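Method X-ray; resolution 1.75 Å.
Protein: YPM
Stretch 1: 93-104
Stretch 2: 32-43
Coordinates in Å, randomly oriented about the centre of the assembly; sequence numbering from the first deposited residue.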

# COMPACT_ATOMS: atom_id res chain seq x y z
N SER A 93 25.31 -4.66 -8.19
CA SER A 93 26.36 -5.62 -7.88
C SER A 93 27.49 -4.99 -7.03
O SER A 93 28.37 -5.68 -6.56
CB SER A 93 26.90 -6.25 -9.13
OG SER A 93 25.82 -6.83 -9.82
N GLU A 94 27.48 -3.67 -6.86
CA GLU A 94 28.47 -2.93 -6.10
C GLU A 94 28.23 -2.95 -4.62
O GLU A 94 27.19 -2.49 -4.12
CB GLU A 94 28.56 -1.48 -6.60
CG GLU A 94 29.66 -0.66 -5.96
CD GLU A 94 29.93 0.69 -6.69
OE1 GLU A 94 31.01 1.21 -6.52
OE2 GLU A 94 29.03 1.25 -7.33
N THR A 95 29.21 -3.47 -3.88
CA THR A 95 29.17 -3.46 -2.44
C THR A 95 29.23 -2.02 -1.99
O THR A 95 30.07 -1.25 -2.50
CB THR A 95 30.36 -4.24 -1.88
OG1 THR A 95 30.16 -5.64 -2.22
CG2 THR A 95 30.39 -4.13 -0.37
N SER A 96 28.27 -1.66 -1.15
CA SER A 96 28.00 -0.27 -0.82
C SER A 96 27.78 -0.01 0.67
O SER A 96 27.19 -0.83 1.35
CB SER A 96 26.72 0.17 -1.52
OG SER A 96 26.74 -0.05 -2.93
N ASN A 97 28.19 1.17 1.14
CA ASN A 97 27.74 1.65 2.45
C ASN A 97 26.22 1.78 2.43
O ASN A 97 25.62 2.08 1.39
CB ASN A 97 28.33 3.06 2.69
CG ASN A 97 27.60 3.86 3.76
OD1 ASN A 97 26.63 4.65 3.49
ND2 ASN A 97 28.06 3.67 5.03
N TYR A 98 25.60 1.57 3.58
CA TYR A 98 24.24 2.09 3.79
C TYR A 98 24.10 2.79 5.13
O TYR A 98 24.89 2.55 6.06
CB TYR A 98 23.21 0.96 3.68
CG TYR A 98 23.20 0.01 4.88
CD1 TYR A 98 22.40 0.23 5.98
CD2 TYR A 98 23.95 -1.17 4.86
CE1 TYR A 98 22.46 -0.59 7.07
CE2 TYR A 98 23.93 -2.04 5.90
CZ TYR A 98 23.15 -1.77 7.02
OH TYR A 98 23.16 -2.64 8.13
N SER A 99 23.12 3.65 5.23
CA SER A 99 22.65 4.15 6.50
C SER A 99 21.14 4.21 6.43
O SER A 99 20.55 4.62 5.43
CB SER A 99 23.29 5.51 6.90
OG SER A 99 22.92 6.58 6.04
N LEU A 100 20.48 3.77 7.49
CA LEU A 100 19.02 3.78 7.55
C LEU A 100 18.67 4.64 8.79
O LEU A 100 18.97 4.24 9.91
CB LEU A 100 18.53 2.37 7.77
CG LEU A 100 17.01 2.27 7.77
CD1 LEU A 100 16.42 2.53 6.42
CD2 LEU A 100 16.52 0.94 8.32
N ASP A 101 18.01 5.74 8.57
CA ASP A 101 17.40 6.50 9.63
C ASP A 101 16.01 5.94 9.82
O ASP A 101 15.24 5.83 8.85
CB ASP A 101 17.28 7.94 9.27
CG ASP A 101 18.57 8.61 8.99
OD1 ASP A 101 19.67 8.16 9.36
OD2 ASP A 101 18.54 9.65 8.29
N ALA A 102 15.68 5.51 11.02
CA ALA A 102 14.32 4.93 11.30
C ALA A 102 13.80 5.19 12.69
O ALA A 102 14.54 5.19 13.66
CB ALA A 102 14.40 3.44 11.14
N THR A 103 12.50 5.33 12.77
CA THR A 103 11.79 5.36 14.04
C THR A 103 12.15 4.14 14.85
O THR A 103 12.12 3.06 14.33
CB THR A 103 10.28 5.30 13.79
OG1 THR A 103 9.89 6.40 13.03
CG2 THR A 103 9.55 5.51 15.14
N VAL A 104 12.57 4.33 16.09
CA VAL A 104 12.72 3.21 16.98
C VAL A 104 11.90 3.42 18.23
O VAL A 104 11.59 4.53 18.62
CB VAL A 104 14.16 2.93 17.37
CG1 VAL A 104 14.97 2.56 16.14
CG2 VAL A 104 14.80 4.10 18.04
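Stretch 2 32-43: GELYAVLHSTNV

Stretch 2 is extended from Gly-32 to His-39 and runs antiparallel to strand 96-103 of stretch 1: the N-to-C directions differ by 175° and the axes approach to 4.6 Å. The register follows from CA-CA distances: Leu-100 CA to Leu-38 CA is 4.6 Å and Ala-102 CA to Ala-36 CA is 4.1 Å in the non-hydrogen-bonded pairs, whereas Ser-99 CA to His-39 CA is 5.1 Å and Asp-101 CA to Val-37 CA is 5.4 Å in the wider, hydrogen-bonded ones.

Backbone hydrogen bonds close both of these wider pairs. His-39 N donates to Ser-99 O at 2.8 Å and Ser-99 N to His-39 O at 2.9 Å; Val-37 N reaches Asp-101 O at 2.9 Å, and Asp-101 N reaches Val-37 O at 3.0 Å. The N-H...O angles of 149-164° support each assignment. Beyond them, Thr-103 N donates to Tyr-35 O at 2.9 Å and 167°, but Tyr-35 N turns to the side chain, meeting Thr-103 OG1 at 2.9 Å.

Side chains take over where stretch 2 leaves its strand. Ser-40 OG donates to Asn-97 O at 2.6 Å, and Thr-41 N to Asn-97 OD1 at 2.9 Å with a nearly straight angle of 169°. Asn-42, in the t rotamer, directs ND2 to Ser-96 OG at 3.1 Å; its bond from ND2 to Glu-94 OE2, at 3.4 Å, is weak.

The apolar contacts lie on the sheet face that carries Leu-100, Leu-38, Ala-102 and Ala-36. Leu-100 CD1 lies 4.2 Å from both Leu-38 CD1 and Ala-36 CB, while Ala-102 CB meets Ala-36 CB at 3.9 Å.

Water adds a bridge on the other face, which carries Asp-101 and Val-37: one molecule lies 2.9 Å from both Tyr-35 OH and Asp-101 OD2, donating to the carboxylate.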

# COMPACT_ATOMS: atom_id res chain seq x y z
N GLY A 32 1.20 5.73 15.98
CA GLY A 32 1.71 6.94 15.36
C GLY A 32 2.44 6.61 14.08
O GLY A 32 2.13 5.61 13.44
N GLU A 33 3.38 7.45 13.69
CA GLU A 33 4.00 7.31 12.40
C GLU A 33 5.32 6.50 12.54
O GLU A 33 6.13 6.70 13.45
CB GLU A 33 4.27 8.68 11.74
CG GLU A 33 5.16 8.71 10.47
CD GLU A 33 5.62 10.13 10.08
OE1 GLU A 33 4.75 10.94 9.68
OE2 GLU A 33 6.83 10.47 10.18
N LEU A 34 5.51 5.61 11.62
CA LEU A 34 6.77 4.95 11.42
C LEU A 34 7.39 5.73 10.28
O LEU A 34 6.70 6.07 9.32
CB LEU A 34 6.52 3.53 11.00
CG LEU A 34 6.14 2.52 12.05
CD1 LEU A 34 5.94 1.16 11.38
CD2 LEU A 34 7.23 2.43 13.12
N TYR A 35 8.67 6.03 10.38
CA TYR A 35 9.41 6.79 9.36
C TYR A 35 10.72 6.08 9.16
O TYR A 35 11.33 5.60 10.12
CB TYR A 35 9.62 8.21 9.83
CG TYR A 35 10.68 8.96 9.11
CD1 TYR A 35 10.36 9.78 8.08
CD2 TYR A 35 12.02 8.84 9.46
CE1 TYR A 35 11.33 10.48 7.39
CE2 TYR A 35 13.00 9.51 8.77
CZ TYR A 35 12.65 10.33 7.74
OH TYR A 35 13.57 11.06 7.01
N ALA A 36 11.17 6.00 7.92
CA ALA A 36 12.54 5.57 7.66
C ALA A 36 12.96 6.13 6.34
O ALA A 36 12.16 6.44 5.50
CB ALA A 36 12.70 4.04 7.67
N VAL A 37 14.26 6.34 6.21
CA VAL A 37 14.86 6.73 4.88
C VAL A 37 16.20 6.05 4.80
O VAL A 37 16.95 6.01 5.78
CB VAL A 37 14.99 8.25 4.68
CG1 VAL A 37 15.87 8.87 5.75
CG2 VAL A 37 15.39 8.56 3.26
N LEU A 38 16.46 5.46 3.64
CA LEU A 38 17.69 4.80 3.29
C LEU A 38 18.64 5.71 2.58
O LEU A 38 18.21 6.42 1.69
CB LEU A 38 17.38 3.63 2.39
CG LEU A 38 18.56 2.71 2.06
CD1 LEU A 38 19.22 2.07 3.29
CD2 LEU A 38 17.99 1.60 1.11
N HIS A 39 19.91 5.68 2.96
CA HIS A 39 20.91 6.55 2.30
C HIS A 39 22.16 5.71 2.07
O HIS A 39 22.34 4.63 2.65
CB HIS A 39 21.27 7.77 3.15
CG HIS A 39 20.16 8.76 3.39
ND1 HIS A 39 19.48 9.38 2.38
CD2 HIS A 39 19.74 9.35 4.53
CE1 HIS A 39 18.61 10.24 2.88
NE2 HIS A 39 18.75 10.24 4.19
N SER A 40 23.07 6.24 1.26
CA SER A 40 24.39 5.65 1.05
C SER A 40 25.43 6.71 0.71
O SER A 40 25.11 7.68 -0.05
CB SER A 40 24.34 4.62 -0.06
OG SER A 40 25.60 4.03 -0.29
N THR A 41 26.62 6.55 1.29
CA THR A 41 27.75 7.39 0.85
C THR A 41 28.21 7.08 -0.55
O THR A 41 29.02 7.84 -1.08
CB THR A 41 28.95 7.28 1.80
OG1 THR A 41 29.45 5.94 1.86
CG2 THR A 41 28.58 7.71 3.20
N ASN A 42 27.76 5.97 -1.15
CA ASN A 42 27.96 5.64 -2.54
C ASN A 42 26.99 6.45 -3.34
O ASN A 42 25.84 6.19 -3.34
CB ASN A 42 27.80 4.18 -2.77
CG ASN A 42 27.90 3.76 -4.23
OD1 ASN A 42 28.25 4.55 -5.13
ND2 ASN A 42 27.60 2.49 -4.47
N VAL A 43 27.49 7.42 -4.09
CA VAL A 43 26.57 8.35 -4.79
C VAL A 43 25.81 7.57 -5.86
O VAL A 43 24.74 7.98 -6.31
CB VAL A 43 27.38 9.53 -5.44
CG1 VAL A 43 26.48 10.44 -6.18
CG2 VAL A 43 28.10 10.31 -4.34
O HOH W 1 8.59 8.16 14.07
O HOH W 2 16.13 11.27 8.35
O HOH W 3 30.50 4.19 -6.56
O HOH W 4 26.20 1.13 -7.26